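Local coordinates for SusD superfamily protein (Parabacteroides distasonis, PDB 3OTN) that probably binds carbohydrate at the outer membrane as a SusD-family protein, serving nutrient capture, at residues T31-M36 and Y126-R131. Sequence-based numbering, arbitrary orientation.
Sequences TVFNKM and YFYLVR
Phe33, in the 3-10 segment before strand 36-37, and Tyr128, in the 126-131 part of helix 108-133, bring the two backbones closest, yet their CA atoms stay 9.3 Å apart, a buried gap that a long, flat phenyl group suits. The phenyl ring reaches across with CE1 leading, over the middle of one face of the phenol ring, and its nearest atom there is Tyr128 CD1 at 3.7 Å. The planes are inclined at 44° with centroids 4.7 Å apart, an oblique aromatic pair held by apolar contact. The CB of Phe33 does not aim at the helix, but with CG anti to the carbonyl carbon (chi1 -53°) the ring's far end comes nearer to Tyr128. Val32 CG1 packs near the rim of one Phe33 face. The opposite face of Tyr128 takes the guanidinium edge of Arg131, NH2 over the ring centre; an electron-rich ring suits both neighbours. Arginine's flat group can also lie against Phe127, fixed by a hydrogen bond from Arg131 NE to Phe127 O (3.1 Å, 153° at the hydrogen), the donor above the carbonyl plane. Replacing Tyr128 with an alanine would probably leave Phe33 CE1 facing a gap and the Arg131 guanidinium without one of its aromatic neighbours. This contact joins the loop after helix 15-25 to helix 108-133, whose other side chains pack on helices 79-100, 156-172 and 187-202, within the TPR-related helical part of the SusD fold.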
ATOM      1  N   THR A  31       1.786  -9.195   7.982  1.00 17.22           N
ATOM      2  CA  THR A  31       0.826  -9.990   7.257  1.00 18.90           C
ATOM      3  C   THR A  31      -0.408  -9.178   6.905  1.00 18.15           C
ATOM      4  O   THR A  31      -0.971  -9.365   5.836  1.00 18.32           O
ATOM      5  CB  THR A  31       0.392 -11.221   8.047  1.00 19.94           C
ATOM      6  OG1 THR A  31      -0.119 -10.780   9.317  1.00 21.52           O
ATOM      7  CG2 THR A  31       1.560 -12.193   8.236  1.00 20.50           C
ATOM      8  N   VAL A  32      -0.781  -8.212   7.736  1.00 19.23           N
ATOM      9  CA  VAL A  32      -2.008  -7.418   7.466  1.00 17.88           C
ATOM     10  C   VAL A  32      -1.982  -6.655   6.133  1.00 17.90           C
ATOM     11  O   VAL A  32      -3.040  -6.397   5.538  1.00 17.70           O
ATOM     12  CB  VAL A  32      -2.334  -6.426   8.630  1.00 18.66           C
ATOM     13  CG1 VAL A  32      -1.381  -5.216   8.605  1.00 18.84           C
ATOM     14  CG2 VAL A  32      -3.777  -5.981   8.563  1.00 20.46           C
ATOM     15  N   PHE A  33      -0.786  -6.311   5.645  1.00 16.21           N
ATOM     16  CA  PHE A  33      -0.655  -5.509   4.418  1.00 18.40           C
ATOM     17  C   PHE A  33      -0.963  -6.340   3.165  1.00 18.71           C
ATOM     18  O   PHE A  33      -1.166  -5.768   2.083  1.00 15.87           O
ATOM     19  CB  PHE A  33       0.725  -4.822   4.318  1.00 18.36           C
ATOM     20  CG  PHE A  33       1.078  -4.003   5.539  1.00 18.84           C
ATOM     21  CD1 PHE A  33       0.207  -3.020   5.999  1.00 26.13           C
ATOM     22  CD2 PHE A  33       2.261  -4.214   6.228  1.00 22.39           C
ATOM     23  CE1 PHE A  33       0.490  -2.289   7.162  1.00 27.48           C
ATOM     24  CE2 PHE A  33       2.553  -3.491   7.390  1.00 20.70           C
ATOM     25  CZ  PHE A  33       1.649  -2.546   7.862  1.00 20.32           C
ATOM     26  N   ASN A  34      -0.953  -7.672   3.307  1.00 16.13           N
ATOM     27  CA  ASN A  34      -1.408  -8.578   2.229  1.00 15.46           C
ATOM     28  C   ASN A  34      -1.590  -9.939   2.831  1.00 16.94           C
ATOM     29  O   ASN A  34      -0.624 -10.672   3.071  1.00 19.66           O
ATOM     30  CB  ASN A  34      -0.391  -8.610   1.073  1.00 17.23           C
ATOM     31  CG  ASN A  34      -0.855  -9.431  -0.105  1.00 17.30           C
ATOM     32  OD1 ASN A  34      -1.498 -10.452   0.050  1.00 22.71           O
ATOM     33  ND2 ASN A  34      -0.486  -8.986  -1.318  1.00 16.66           N
ATOM     34  N   LYS A  35      -2.831 -10.262   3.155  1.00 17.32           N
ATOM     35  CA  LYS A  35      -3.139 -11.585   3.606  1.00 18.36           C
ATOM     36  C   LYS A  35      -4.552 -11.962   3.208  1.00 17.18           C
ATOM     37  O   LYS A  35      -5.441 -11.097   3.078  1.00 14.23           O
ATOM     38  CB  LYS A  35      -2.975 -11.711   5.125  1.00 21.46           C
ATOM     39  CG  LYS A  35      -3.999 -10.950   5.970  1.00 20.73           C
ATOM     40  CD  LYS A  35      -3.891 -11.332   7.454  1.00 26.92           C
ATOM     41  CE  LYS A  35      -5.244 -11.361   8.133  1.00 34.22           C
ATOM     42  NZ  LYS A  35      -5.155 -11.626   9.614  1.00 32.55           N
HETATM   43  N   MSE A  36      -4.763 -13.267   3.122  1.00 17.51           N
HETATM   44  CA  MSE A  36      -6.067 -13.819   2.796  1.00 18.65           C
HETATM   45  C   MSE A  36      -6.962 -13.733   4.030  1.00 18.66           C
HETATM   46  O   MSE A  36      -6.497 -13.949   5.165  1.00 19.03           O
HETATM   47  CB  MSE A  36      -5.965 -15.251   2.340  1.00 21.59           C
HETATM   48  CG  MSE A  36      -5.110 -15.467   1.091  1.00 19.85           C
HETATM   49 SE   MSE A  36      -5.523 -14.448  -0.521  0.75 20.94          SE
HETATM   50  CE  MSE A  36      -7.397 -15.073  -0.793  1.00 28.90           C
ATOM     51  N   TYR A 126       0.171   2.551  12.854  1.00 16.10           N
ATOM     52  CA  TYR A 126      -0.679   3.681  13.171  1.00 16.30           C
ATOM     53  C   TYR A 126      -1.006   4.536  11.954  1.00 17.29           C
ATOM     54  O   TYR A 126      -2.121   5.027  11.840  1.00 16.29           O
ATOM     55  CB  TYR A 126      -0.076   4.569  14.268  1.00 17.95           C
ATOM     56  CG  TYR A 126      -0.481   4.140  15.645  1.00 16.84           C
ATOM     57  CD1 TYR A 126      -1.820   4.250  16.066  1.00 19.84           C
ATOM     58  CD2 TYR A 126       0.445   3.620  16.527  1.00 13.06           C
ATOM     59  CE1 TYR A 126      -2.196   3.866  17.346  1.00 17.39           C
ATOM     60  CE2 TYR A 126       0.092   3.247  17.811  1.00 16.68           C
ATOM     61  CZ  TYR A 126      -1.229   3.331  18.217  1.00 17.49           C
ATOM     62  OH  TYR A 126      -1.570   2.917  19.497  1.00 21.64           O
ATOM     63  N   PHE A 127      -0.048   4.690  11.041  1.00 16.00           N
ATOM     64  CA  PHE A 127      -0.276   5.468   9.818  1.00 15.77           C
ATOM     65  C   PHE A 127      -1.336   4.811   8.954  1.00 18.29           C
ATOM     66  O   PHE A 127      -2.127   5.519   8.356  1.00 19.77           O
ATOM     67  CB  PHE A 127       1.057   5.652   9.053  1.00 18.55           C
ATOM     68  CG  PHE A 127       0.993   6.586   7.876  1.00 15.66           C
ATOM     69  CD1 PHE A 127       0.410   7.841   7.979  1.00 18.14           C
ATOM     70  CD2 PHE A 127       1.596   6.236   6.683  1.00 13.56           C
ATOM     71  CE1 PHE A 127       0.412   8.713   6.886  1.00 16.16           C
ATOM     72  CE2 PHE A 127       1.618   7.095   5.592  1.00 16.50           C
ATOM     73  CZ  PHE A 127       1.002   8.325   5.682  1.00 17.63           C
ATOM     74  N   TYR A 128      -1.358   3.472   8.875  1.00 15.92           N
ATOM     75  CA  TYR A 128      -2.447   2.780   8.170  1.00 17.20           C
ATOM     76  C   TYR A 128      -3.771   2.981   8.938  1.00 18.24           C
ATOM     77  O   TYR A 128      -4.768   3.406   8.351  1.00 17.93           O
ATOM     78  CB  TYR A 128      -2.164   1.298   7.953  1.00 16.74           C
ATOM     79  CG  TYR A 128      -1.307   1.067   6.763  1.00 20.60           C
ATOM     80  CD1 TYR A 128       0.060   1.363   6.798  1.00 25.31           C
ATOM     81  CD2 TYR A 128      -1.866   0.673   5.544  1.00 14.83           C
ATOM     82  CE1 TYR A 128       0.872   1.190   5.657  1.00 27.59           C
ATOM     83  CE2 TYR A 128      -1.074   0.486   4.422  1.00 17.30           C
ATOM     84  CZ  TYR A 128       0.282   0.738   4.469  1.00 27.50           C
ATOM     85  OH  TYR A 128       1.040   0.530   3.340  1.00 25.98           O
ATOM     86  N   LEU A 129      -3.745   2.752  10.255  1.00 16.36           N
ATOM     87  CA  LEU A 129      -4.960   2.929  11.070  1.00 18.43           C
ATOM     88  C   LEU A 129      -5.607   4.312  10.934  1.00 18.36           C
ATOM     89  O   LEU A 129      -6.843   4.421  10.711  1.00 17.75           O
ATOM     90  CB  LEU A 129      -4.695   2.633  12.535  1.00 18.54           C
ATOM     91  CG  LEU A 129      -4.527   1.177  12.913  1.00 17.82           C
ATOM     92  CD1 LEU A 129      -4.020   1.171  14.374  1.00 17.52           C
ATOM     93  CD2 LEU A 129      -5.869   0.426  12.807  1.00 16.05           C
ATOM     94  N   VAL A 130      -4.816   5.368  11.025  1.00 17.06           N
ATOM     95  CA  VAL A 130      -5.403   6.721  10.987  1.00 18.08           C
ATOM     96  C   VAL A 130      -5.951   7.071   9.624  1.00 18.25           C
ATOM     97  O   VAL A 130      -6.962   7.770   9.543  1.00 19.08           O
ATOM     98  CB  VAL A 130      -4.451   7.890  11.489  1.00 19.45           C
ATOM     99  CG1 VAL A 130      -4.144   7.749  12.992  1.00 24.23           C
ATOM    100  CG2 VAL A 130      -3.186   7.981  10.658  1.00 19.33           C
ATOM    101  N   ARG A 131      -5.313   6.586   8.556  1.00 19.72           N
ATOM    102  CA  ARG A 131      -5.772   6.872   7.180  1.00 20.80           C
ATOM    103  C   ARG A 131      -7.058   6.132   6.821  1.00 20.13           C
ATOM    104  O   ARG A 131      -7.895   6.683   6.124  1.00 18.02           O
ATOM    105  CB  ARG A 131      -4.683   6.540   6.162  1.00 20.39           C
ATOM    106  CG  ARG A 131      -3.547   7.572   6.184  1.00 17.12           C
ATOM    107  CD  ARG A 131      -2.526   7.313   5.116  1.00 23.36           C
ATOM    108  NE  ARG A 131      -1.838   6.049   5.337  1.00 17.62           N
ATOM    109  CZ  ARG A 131      -1.027   5.480   4.458  1.00 21.38           C
ATOM    110  NH1 ARG A 131      -0.776   6.059   3.284  1.00 21.39           N
ATOM    111  NH2 ARG A 131      -0.456   4.327   4.769  1.00 23.56           N
TER